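Local coordinates for protein FKBP-type peptidyl-prolyl cis-trans isomerase fkpA (Escherichia coli, PDB 1Q6I) that catalyses the cis-trans isomerization of peptide bonds preceding proline in oligopeptides, speeding protein folding, and acts as a folding chaperone in the periplasm, at residues V143-G148 / D157-R162; T149-K154 / T213-V218. One frame throughout, in Å; residues are numbered along the deposited sequence.

Interaction 1 of 2, residues V143-G148 / D157-R162. With FK5 (8-deethyl-8-[but-3-enyl]-ascomycin), chain C.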
loop_
_atom_site.group_PDB
_atom_site.type_symbol
_atom_site.label_atom_id
_atom_site.label_comp_id
_atom_site.label_asym_id
_atom_site.label_seq_id
_atom_site.Cartn_x
_atom_site.Cartn_y
_atom_site.Cartn_z
ATOM N N VAL A 143 -34.167 -23.950 1.120
ATOM C CA VAL A 143 -33.214 -24.359 0.097
ATOM C C VAL A 143 -33.778 -23.867 -1.257
ATOM O O VAL A 143 -34.921 -24.208 -1.602
ATOM C CB VAL A 143 -33.059 -25.903 0.045
ATOM C CG1 VAL A 143 -32.003 -26.301 -0.970
ATOM C CG2 VAL A 143 -32.756 -26.504 1.408
ATOM N N VAL A 144 -32.986 -23.105 -2.024
ATOM C CA VAL A 144 -33.432 -22.526 -3.288
ATOM C C VAL A 144 -32.425 -22.537 -4.410
ATOM O O VAL A 144 -31.216 -22.537 -4.167
ATOM C CB VAL A 144 -33.727 -21.009 -3.091
ATOM C CG1 VAL A 144 -34.785 -20.795 -2.031
ATOM C CG2 VAL A 144 -32.443 -20.226 -2.686
ATOM N N ASN A 145 -32.910 -22.560 -5.650
ATOM C CA ASN A 145 -32.066 -22.185 -6.757
ATOM C C ASN A 145 -32.512 -20.764 -7.120
ATOM O O ASN A 145 -33.669 -20.397 -6.962
ATOM C CB ASN A 145 -32.185 -23.111 -7.954
ATOM C CG ASN A 145 -31.500 -24.443 -7.728
ATOM O OD1 ASN A 145 -30.285 -24.520 -7.419
ATOM N ND2 ASN A 145 -32.264 -25.503 -7.890
ATOM N N TYR A 146 -31.591 -19.945 -7.586
ATOM C CA TYR A 146 -31.971 -18.583 -7.984
ATOM C C TYR A 146 -31.017 -17.984 -9.007
ATOM O O TYR A 146 -29.895 -18.416 -9.215
ATOM C CB TYR A 146 -32.080 -17.653 -6.765
ATOM C CG TYR A 146 -30.758 -17.379 -6.141
ATOM C CD1 TYR A 146 -30.243 -18.256 -5.222
ATOM C CD2 TYR A 146 -29.977 -16.277 -6.519
ATOM C CE1 TYR A 146 -29.018 -18.073 -4.658
ATOM C CE2 TYR A 146 -28.722 -16.081 -5.952
ATOM C CZ TYR A 146 -28.246 -16.998 -5.012
ATOM O OH TYR A 146 -26.987 -16.896 -4.411
ATOM N N LYS A 147 -31.489 -16.935 -9.624
ATOM C CA LYS A 147 -30.727 -16.199 -10.565
ATOM C C LYS A 147 -31.055 -14.793 -10.207
ATOM O O LYS A 147 -32.244 -14.477 -10.038
ATOM C CB LYS A 147 -31.248 -16.531 -11.932
ATOM C CG LYS A 147 -30.635 -15.787 -13.030
ATOM C CD LYS A 147 -30.956 -16.482 -14.363
ATOM C CE LYS A 147 -32.269 -16.007 -14.944
ATOM N NZ LYS A 147 -32.195 -16.104 -16.431
ATOM N N GLY A 148 -30.022 -13.961 -10.059
ATOM C CA GLY A 148 -30.199 -12.541 -9.800
ATOM C C GLY A 148 -29.612 -11.657 -10.913
ATOM O O GLY A 148 -28.515 -11.923 -11.411
ATOM N N ASP A 157 -25.531 -12.963 -10.010
ATOM C CA ASP A 157 -25.396 -14.249 -9.306
ATOM C C ASP A 157 -26.360 -15.281 -9.915
ATOM O O ASP A 157 -27.476 -14.945 -10.313
ATOM C CB ASP A 157 -25.630 -14.040 -7.805
ATOM C CG ASP A 157 -25.228 -15.244 -6.936
ATOM O OD1 ASP A 157 -24.694 -16.246 -7.420
ATOM O OD2 ASP A 157 -25.503 -15.136 -5.608
ATOM N N ASN A 158 -25.905 -16.530 -9.997
ATOM C CA ASN A 158 -26.672 -17.643 -10.538
ATOM C C ASN A 158 -26.273 -18.922 -9.795
ATOM O O ASN A 158 -25.201 -19.446 -10.017
ATOM C CB ASN A 158 -26.390 -17.745 -12.027
ATOM C CG ASN A 158 -27.298 -18.749 -12.750
ATOM O OD1 ASN A 158 -27.661 -19.800 -12.223
ATOM N ND2 ASN A 158 -27.613 -18.435 -14.002
ATOM N N SER A 159 -27.132 -19.410 -8.903
ATOM C CA SER A 159 -26.835 -20.594 -8.109
ATOM C C SER A 159 -26.699 -21.865 -8.957
ATOM O O SER A 159 -25.863 -22.700 -8.673
ATOM C CB SER A 159 -27.908 -20.801 -7.057
ATOM O OG SER A 159 -29.104 -21.215 -7.665
ATOM N N TYR A 160 -27.546 -21.984 -9.984
ATOM C CA TYR A 160 -27.502 -23.082 -10.947
ATOM C C TYR A 160 -26.086 -23.388 -11.444
ATOM O O TYR A 160 -25.723 -24.548 -11.658
ATOM C CB TYR A 160 -28.372 -22.720 -12.163
ATOM C CG TYR A 160 -29.836 -22.501 -11.869
ATOM C CD1 TYR A 160 -30.680 -23.579 -11.644
ATOM C CD2 TYR A 160 -30.378 -21.226 -11.828
ATOM C CE1 TYR A 160 -32.012 -23.394 -11.383
ATOM C CE2 TYR A 160 -31.702 -21.027 -11.563
ATOM C CZ TYR A 160 -32.515 -22.112 -11.339
ATOM O OH TYR A 160 -33.851 -21.934 -11.061
ATOM N N THR A 161 -25.287 -22.347 -11.649
ATOM C CA THR A 161 -23.911 -22.524 -12.094
ATOM C C THR A 161 -22.986 -23.141 -11.040
ATOM O O THR A 161 -21.920 -23.601 -11.403
ATOM C CB THR A 161 -23.288 -21.208 -12.544
ATOM O OG1 THR A 161 -23.240 -20.316 -11.436
ATOM C CG2 THR A 161 -24.157 -20.483 -13.610
ATOM N N ARG A 162 -23.353 -23.141 -9.756
ATOM C CA ARG A 162 -22.499 -23.810 -8.762
ATOM C C ARG A 162 -22.902 -25.257 -8.663
ATOM O O ARG A 162 -22.355 -26.025 -7.875
ATOM C CB ARG A 162 -22.575 -23.165 -7.384
ATOM C CG ARG A 162 -21.929 -21.796 -7.310
ATOM C CD ARG A 162 -22.121 -21.079 -5.971
ATOM N NE ARG A 162 -23.519 -20.834 -5.628
ATOM C CZ ARG A 162 -24.134 -19.647 -5.757
ATOM N NH1 ARG A 162 -23.491 -18.602 -6.254
ATOM N NH2 ARG A 162 -25.395 -19.505 -5.402
HETATM C C1 FK5 C . -28.924 -12.476 0.495
HETATM C C2 FK5 C . -29.459 -12.566 -0.914
HETATM C C3 FK5 C . -30.785 -13.173 -1.313
HETATM C C4 FK5 C . -30.589 -14.651 -1.103
HETATM C C5 FK5 C . -29.532 -15.205 -2.070
HETATM C C6 FK5 C . -28.227 -14.396 -2.073
HETATM C C8 FK5 C . -27.998 -12.040 -2.738
HETATM C C9 FK5 C . -27.108 -12.372 -3.722
HETATM C C10 FK5 C . -25.629 -12.207 -3.502
HETATM C C11 FK5 C . -25.175 -10.868 -2.903
HETATM C C12 FK5 C . -23.698 -10.908 -2.493
HETATM C C13 FK5 C . -23.361 -12.168 -1.713
HETATM C C14 FK5 C . -23.864 -13.385 -2.453
HETATM C C15 FK5 C . -23.589 -14.699 -1.720
HETATM C C16 FK5 C . -22.340 -15.392 -2.218
HETATM C C17 FK5 C . -21.128 -15.327 -1.298
HETATM C C18 FK5 C . -21.452 -14.878 0.139
HETATM C C19 FK5 C . -21.557 -16.014 1.152
HETATM C C20 FK5 C . -21.294 -15.709 2.565
HETATM C C21 FK5 C . -22.139 -16.296 3.657
HETATM C C22 FK5 C . -23.367 -15.462 3.954
HETATM C C23 FK5 C . -24.625 -15.643 3.153
HETATM C C24 FK5 C . -25.667 -14.571 3.489
HETATM C C25 FK5 C . -26.422 -14.347 2.196
HETATM C C26 FK5 C . -27.375 -13.159 2.077
HETATM C C27 FK5 C . -26.644 -12.001 2.601
HETATM C C28 FK5 C . -27.111 -11.467 3.859
HETATM C C29 FK5 C . -26.605 -10.185 4.399
HETATM C C30 FK5 C . -27.620 -9.080 4.141
HETATM C C31 FK5 C . -27.218 -7.789 4.858
HETATM C C32 FK5 C . -27.058 -8.108 6.320
HETATM C C33 FK5 C . -25.966 -9.140 6.528
HETATM C C34 FK5 C . -26.419 -10.425 5.882
HETATM C C35 FK5 C . -25.399 -9.711 -3.851
HETATM C C36 FK5 C . -20.112 -14.425 -1.995
HETATM C C37 FK5 C . -21.939 -17.415 0.777
HETATM C C38 FK5 C . -21.240 -16.474 4.879
HETATM C C39 FK5 C . -21.253 -17.927 5.304
HETATM C C40 FK5 C . -19.998 -18.591 5.678
HETATM C C41 FK5 C . -27.253 -15.591 2.006
HETATM C C42 FK5 C . -25.497 -11.440 1.819
HETATM C C43 FK5 C . -21.302 -11.294 -0.870
HETATM C C44 FK5 C . -24.475 -16.919 -1.706
HETATM C C45 FK5 C . -27.960 -5.741 3.861
HETATM N N7 FK5 C . -28.529 -12.947 -1.954
HETATM O O1 FK5 C . -27.778 -12.925 0.707
HETATM O O2 FK5 C . -29.715 -12.005 1.550
HETATM O O3 FK5 C . -28.310 -10.711 -2.569
HETATM O O4 FK5 C . -27.557 -12.900 -4.935
HETATM O O5 FK5 C . -25.264 -13.225 -2.580
HETATM O O6 FK5 C . -25.087 -12.367 -4.839
HETATM O O7 FK5 C . -21.978 -12.339 -1.539
HETATM O O8 FK5 C . -24.675 -15.550 -1.966
HETATM O O9 FK5 C . -23.427 -14.513 4.973
HETATM O O10 FK5 C . -26.575 -15.009 4.464
HETATM O O11 FK5 C . -28.227 -6.812 4.742
HETATM O O12 FK5 C . -26.764 -6.956 7.053
#

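Interaction 2 of 2, residues T149-K154 / T213-V218. With FK5 (8-deethyl-8-[but-3-enyl]-ascomycin), chain C.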
loop_
_atom_site.group_PDB
_atom_site.type_symbol
_atom_site.label_atom_id
_atom_site.label_comp_id
_atom_site.label_asym_id
_atom_site.label_seq_id
_atom_site.Cartn_x
_atom_site.Cartn_y
_atom_site.Cartn_z
ATOM N N THR A 149 -30.377 -10.629 -11.319
ATOM C CA THR A 149 -29.983 -9.702 -12.360
ATOM C C THR A 149 -30.348 -8.274 -11.973
ATOM O O THR A 149 -31.286 -8.035 -11.209
ATOM C CB THR A 149 -30.680 -9.994 -13.697
ATOM O OG1 THR A 149 -32.093 -9.820 -13.558
ATOM C CG2 THR A 149 -30.521 -11.453 -14.150
ATOM N N LEU A 150 -29.597 -7.333 -12.506
ATOM C CA LEU A 150 -29.867 -5.943 -12.289
ATOM C C LEU A 150 -30.960 -5.655 -13.284
ATOM O O LEU A 150 -31.226 -6.468 -14.170
ATOM C CB LEU A 150 -28.617 -5.089 -12.563
ATOM C CG LEU A 150 -27.427 -5.301 -11.612
ATOM C CD1 LEU A 150 -26.199 -4.507 -12.087
ATOM C CD2 LEU A 150 -27.772 -4.926 -10.171
ATOM N N ILE A 151 -31.582 -4.497 -13.184
ATOM C CA ILE A 151 -32.704 -4.250 -14.055
ATOM C C ILE A 151 -32.338 -4.142 -15.528
ATOM O O ILE A 151 -33.214 -4.193 -16.352
ATOM C CB ILE A 151 -33.440 -3.010 -13.626
ATOM C CG1 ILE A 151 -32.513 -1.779 -13.751
ATOM C CG2 ILE A 151 -34.010 -3.195 -12.256
ATOM C CD1 ILE A 151 -33.243 -0.498 -13.683
ATOM N N ASP A 152 -31.064 -3.957 -15.855
ATOM C CA ASP A 152 -30.651 -3.863 -17.250
ATOM C C ASP A 152 -30.313 -5.220 -17.841
ATOM O O ASP A 152 -29.847 -5.313 -18.978
ATOM C CB ASP A 152 -29.434 -2.920 -17.399
ATOM C CG ASP A 152 -28.140 -3.498 -16.808
ATOM O OD1 ASP A 152 -28.140 -4.593 -16.238
ATOM O OD2 ASP A 152 -27.053 -2.903 -16.867
ATOM N N GLY A 153 -30.512 -6.283 -17.073
ATOM C CA GLY A 153 -30.187 -7.611 -17.555
ATOM C C GLY A 153 -28.837 -8.205 -17.153
ATOM O O GLY A 153 -28.589 -9.386 -17.416
ATOM N N LYS A 154 -27.944 -7.424 -16.551
ATOM C CA LYS A 154 -26.666 -7.991 -16.104
ATOM C C LYS A 154 -26.916 -8.946 -14.943
ATOM O O LYS A 154 -27.637 -8.649 -14.002
ATOM C CB LYS A 154 -25.688 -6.908 -15.684
ATOM C CG LYS A 154 -24.270 -7.389 -15.491
ATOM C CD LYS A 154 -23.575 -6.552 -14.433
ATOM C CE LYS A 154 -22.055 -6.614 -14.559
ATOM N NZ LYS A 154 -21.534 -8.021 -14.595
ATOM N N THR A 213 -32.315 -1.697 -7.909
ATOM C CA THR A 213 -33.463 -2.582 -7.783
ATOM C C THR A 213 -32.983 -3.977 -8.240
ATOM O O THR A 213 -32.338 -4.086 -9.289
ATOM C CB THR A 213 -34.650 -2.093 -8.626
ATOM O OG1 THR A 213 -35.339 -1.016 -7.949
ATOM C CG2 THR A 213 -35.723 -3.240 -8.769
ATOM N N LEU A 214 -33.314 -5.048 -7.497
ATOM C CA LEU A 214 -32.857 -6.370 -7.924
ATOM C C LEU A 214 -34.001 -7.240 -8.410
ATOM O O LEU A 214 -35.060 -7.244 -7.824
ATOM C CB LEU A 214 -32.114 -7.088 -6.801
ATOM C CG LEU A 214 -31.112 -6.257 -6.012
ATOM C CD1 LEU A 214 -30.496 -7.167 -4.956
ATOM C CD2 LEU A 214 -30.014 -5.609 -6.921
ATOM N N VAL A 215 -33.734 -8.019 -9.452
ATOM C CA VAL A 215 -34.681 -8.943 -10.024
ATOM C C VAL A 215 -34.202 -10.375 -9.720
ATOM O O VAL A 215 -33.154 -10.813 -10.199
ATOM C CB VAL A 215 -34.717 -8.765 -11.563
ATOM C CG1 VAL A 215 -35.648 -9.773 -12.260
ATOM C CG2 VAL A 215 -35.109 -7.347 -11.951
ATOM N N PHE A 216 -34.956 -11.132 -8.938
ATOM C CA PHE A 216 -34.561 -12.510 -8.689
ATOM C C PHE A 216 -35.589 -13.505 -9.244
ATOM O O PHE A 216 -36.804 -13.360 -9.005
ATOM C CB PHE A 216 -34.460 -12.726 -7.192
ATOM C CG PHE A 216 -33.235 -12.140 -6.568
ATOM C CD1 PHE A 216 -32.045 -12.821 -6.599
ATOM C CD2 PHE A 216 -33.287 -10.936 -5.919
ATOM C CE1 PHE A 216 -30.935 -12.304 -6.028
ATOM C CE2 PHE A 216 -32.186 -10.420 -5.356
ATOM C CZ PHE A 216 -31.006 -11.105 -5.395
ATOM N N ASP A 217 -35.120 -14.502 -9.974
ATOM C CA ASP A 217 -35.965 -15.663 -10.312
ATOM C C ASP A 217 -35.596 -16.822 -9.384
ATOM O O ASP A 217 -34.503 -17.355 -9.489
ATOM C CB ASP A 217 -35.755 -16.099 -11.741
ATOM C CG ASP A 217 -36.091 -15.024 -12.705
ATOM O OD1 ASP A 217 -37.246 -14.510 -12.631
ATOM O OD2 ASP A 217 -35.270 -14.616 -13.557
ATOM N N VAL A 218 -36.524 -17.165 -8.486
ATOM C CA VAL A 218 -36.341 -18.132 -7.456
ATOM C C VAL A 218 -37.184 -19.402 -7.588
ATOM O O VAL A 218 -38.396 -19.335 -7.872
ATOM C CB VAL A 218 -36.733 -17.496 -6.137
ATOM C CG1 VAL A 218 -36.291 -18.343 -4.978
ATOM C CG2 VAL A 218 -36.127 -16.163 -6.002
HETATM C C1 FK5 C . -28.924 -12.476 0.495
HETATM C C2 FK5 C . -29.459 -12.566 -0.914
HETATM C C3 FK5 C . -30.785 -13.173 -1.313
HETATM C C4 FK5 C . -30.589 -14.651 -1.103
HETATM C C5 FK5 C . -29.532 -15.205 -2.070
HETATM C C6 FK5 C . -28.227 -14.396 -2.073
HETATM C C8 FK5 C . -27.998 -12.040 -2.738
HETATM C C9 FK5 C . -27.108 -12.372 -3.722
HETATM C C10 FK5 C . -25.629 -12.207 -3.502
HETATM C C11 FK5 C . -25.175 -10.868 -2.903
HETATM C C12 FK5 C . -23.698 -10.908 -2.493
HETATM C C13 FK5 C . -23.361 -12.168 -1.713
HETATM C C14 FK5 C . -23.864 -13.385 -2.453
HETATM C C15 FK5 C . -23.589 -14.699 -1.720
HETATM C C16 FK5 C . -22.340 -15.392 -2.218
HETATM C C17 FK5 C . -21.128 -15.327 -1.298
HETATM C C18 FK5 C . -21.452 -14.878 0.139
HETATM C C19 FK5 C . -21.557 -16.014 1.152
HETATM C C20 FK5 C . -21.294 -15.709 2.565
HETATM C C21 FK5 C . -22.139 -16.296 3.657
HETATM C C22 FK5 C . -23.367 -15.462 3.954
HETATM C C23 FK5 C . -24.625 -15.643 3.153
HETATM C C24 FK5 C . -25.667 -14.571 3.489
HETATM C C25 FK5 C . -26.422 -14.347 2.196
HETATM C C26 FK5 C . -27.375 -13.159 2.077
HETATM C C27 FK5 C . -26.644 -12.001 2.601
HETATM C C28 FK5 C . -27.111 -11.467 3.859
HETATM C C29 FK5 C . -26.605 -10.185 4.399
HETATM C C30 FK5 C . -27.620 -9.080 4.141
HETATM C C31 FK5 C . -27.218 -7.789 4.858
HETATM C C32 FK5 C . -27.058 -8.108 6.320
HETATM C C33 FK5 C . -25.966 -9.140 6.528
HETATM C C34 FK5 C . -26.419 -10.425 5.882
HETATM C C35 FK5 C . -25.399 -9.711 -3.851
HETATM C C36 FK5 C . -20.112 -14.425 -1.995
HETATM C C37 FK5 C . -21.939 -17.415 0.777
HETATM C C38 FK5 C . -21.240 -16.474 4.879
HETATM C C39 FK5 C . -21.253 -17.927 5.304
HETATM C C40 FK5 C . -19.998 -18.591 5.678
HETATM C C41 FK5 C . -27.253 -15.591 2.006
HETATM C C42 FK5 C . -25.497 -11.440 1.819
HETATM C C43 FK5 C . -21.302 -11.294 -0.870
HETATM C C44 FK5 C . -24.475 -16.919 -1.706
HETATM C C45 FK5 C . -27.960 -5.741 3.861
HETATM N N7 FK5 C . -28.529 -12.947 -1.954
HETATM O O1 FK5 C . -27.778 -12.925 0.707
HETATM O O2 FK5 C . -29.715 -12.005 1.550
HETATM O O3 FK5 C . -28.310 -10.711 -2.569
HETATM O O4 FK5 C . -27.557 -12.900 -4.935
HETATM O O5 FK5 C . -25.264 -13.225 -2.580
HETATM O O6 FK5 C . -25.087 -12.367 -4.839
HETATM O O7 FK5 C . -21.978 -12.339 -1.539
HETATM O O8 FK5 C . -24.675 -15.550 -1.966
HETATM O O9 FK5 C . -23.427 -14.513 4.973
HETATM O O10 FK5 C . -26.575 -15.009 4.464
HETATM O O11 FK5 C . -28.227 -6.812 4.742
HETATM O O12 FK5 C . -26.764 -6.956 7.053
HETATM O O HOH W 1 -33.094 -12.951 -12.548
HETATM O O HOH W 2 -30.846 -2.776 -10.795
#

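Interaction 1 of 2, residues V143-G148 / D157-R162
Tyr146 reaches from strand 141-150 to Asp157 and Arg162 across a beta hairpin of the FKBP fold, where it and Asp157 line the pocket that holds the macrolide FK5, the site that in FKBPs receives the prolyl substrate. The hairpin pairing is brief: Gly148 N donates to Asp157 O at 2.7 Å, while the return bond is weak. Beyond it the second strand gives way to a 3-10 turn, and a serine takes over, since Tyr146 N donates to Ser159 OG at 2.8 Å and Ser159 N to Tyr146 O at 3.0 Å.

The tyrosine side chain leaves CB away from the partner segment, but CG sits between the backbone N and the carbonyl carbon (chi1 69°), and the ring swings back. Its CD1 and CE1 meet Ser159 CB in an off-centre CH-pi contact. FK5 C5 lies over one ring face, CE2 comes near FK5 O4, and CE2 and CZ each lie 3.4 Å from Asp157 OD2, at the ring's edge near its plane. At the tip, OH donates to Asp157 OD2 at 2.6 Å, from above a carboxylate plane nearly perpendicular to the ring, and accepts a bent bond from Arg162 NH2. A phenylalanine here would probably leave Arg162 NH2 and Asp157 OD2 without the hydroxyl that links them. Arg162 NH1 forms a salt bridge of 2.9 Å to the syn lone pair of Asp157 OD1.

Farther along, the Tyr160 ring lays one face on Asn145 CB, its CE1 3.4 Å away. In the pocket, Asp157 OD2 also accepts a hydrogen bond of 2.9 Å from FK5 O6.

Interaction 2 of 2, residues T149-K154 / T213-V218
Thr149 and Val215, with the most surface buried here, face each other as an antiparallel hydrogen-bonded pair in the sheet of the FKBP domain, where the end of strand 141-150 lies beside the start of strand 214-223. Thr149 N donates to Val215 O, and Val215 N donates back to Thr149 O, both at 3.0 Å and with angles of 162° at the hydrogen. On the face bearing both side chains, Thr149 OG1 stands between its backbone N and carbonyl carbon (chi1 63°), which brings it to 3.5 Å from Val215 CB. A water bonded to Asp217 OD2 also bonds weakly to Thr149 OG1.

Ile151, the third main contributor, lies in the type I turn from Leu150 to Gly153, at the tip of the hairpin of strands 141-150 and 155-158. Its CG2 branch does the touching: it comes within 3.5 Å of Thr213 O and packs against Thr213 CB, the two side chains crossing at about a right angle. Another water accepts from Ile151 N at 3.0 Å and donates to Thr213 O. Just past the type I turn, Lys154 N donates to Asp152 OD1, an Asx turn that overlaps its end.

On the opposite sheet face Leu150 CD2 and Leu214 CD2 meet at 4.0 Å, their side chains lying alongside and pointing the same way. Next on strand 214-223, Phe216 brings its ring edge to FK5 O4, with CE1 3.6 Å from that oxygen. Strand 189-194 flanks strand 214-223 on its other side, and Tyr106 of the long helix 70-111 packs against both Ile151 and Val215, while Arg107 of that helix holds Thr213 OG1.

Interactions 1 and 2 illustrate how one strand can serve several neighbours, two of them here. Their centres lie about 12 Å apart, and both use strand 141-150, which pairs with strand 155-158 in the first and strand 214-223 in the second. Their segments alternate in sequence: 143-148, 149-154, 157-162, then 213-218, so the hairpin and the long-range strand pairing interlock within the FKBP domain. They join directly where Lys147 O lies 2.9 Å from Asp217 N, probably hydrogen-bonded, and where Phe216 CD1 packs on Gly148 CA. FK5 touches both: Asp157 and Tyr146 in interaction 1, Phe216 in interaction 2. The shared strand thus links the ligand pocket to the end of the sheet that packs against helix 70-111.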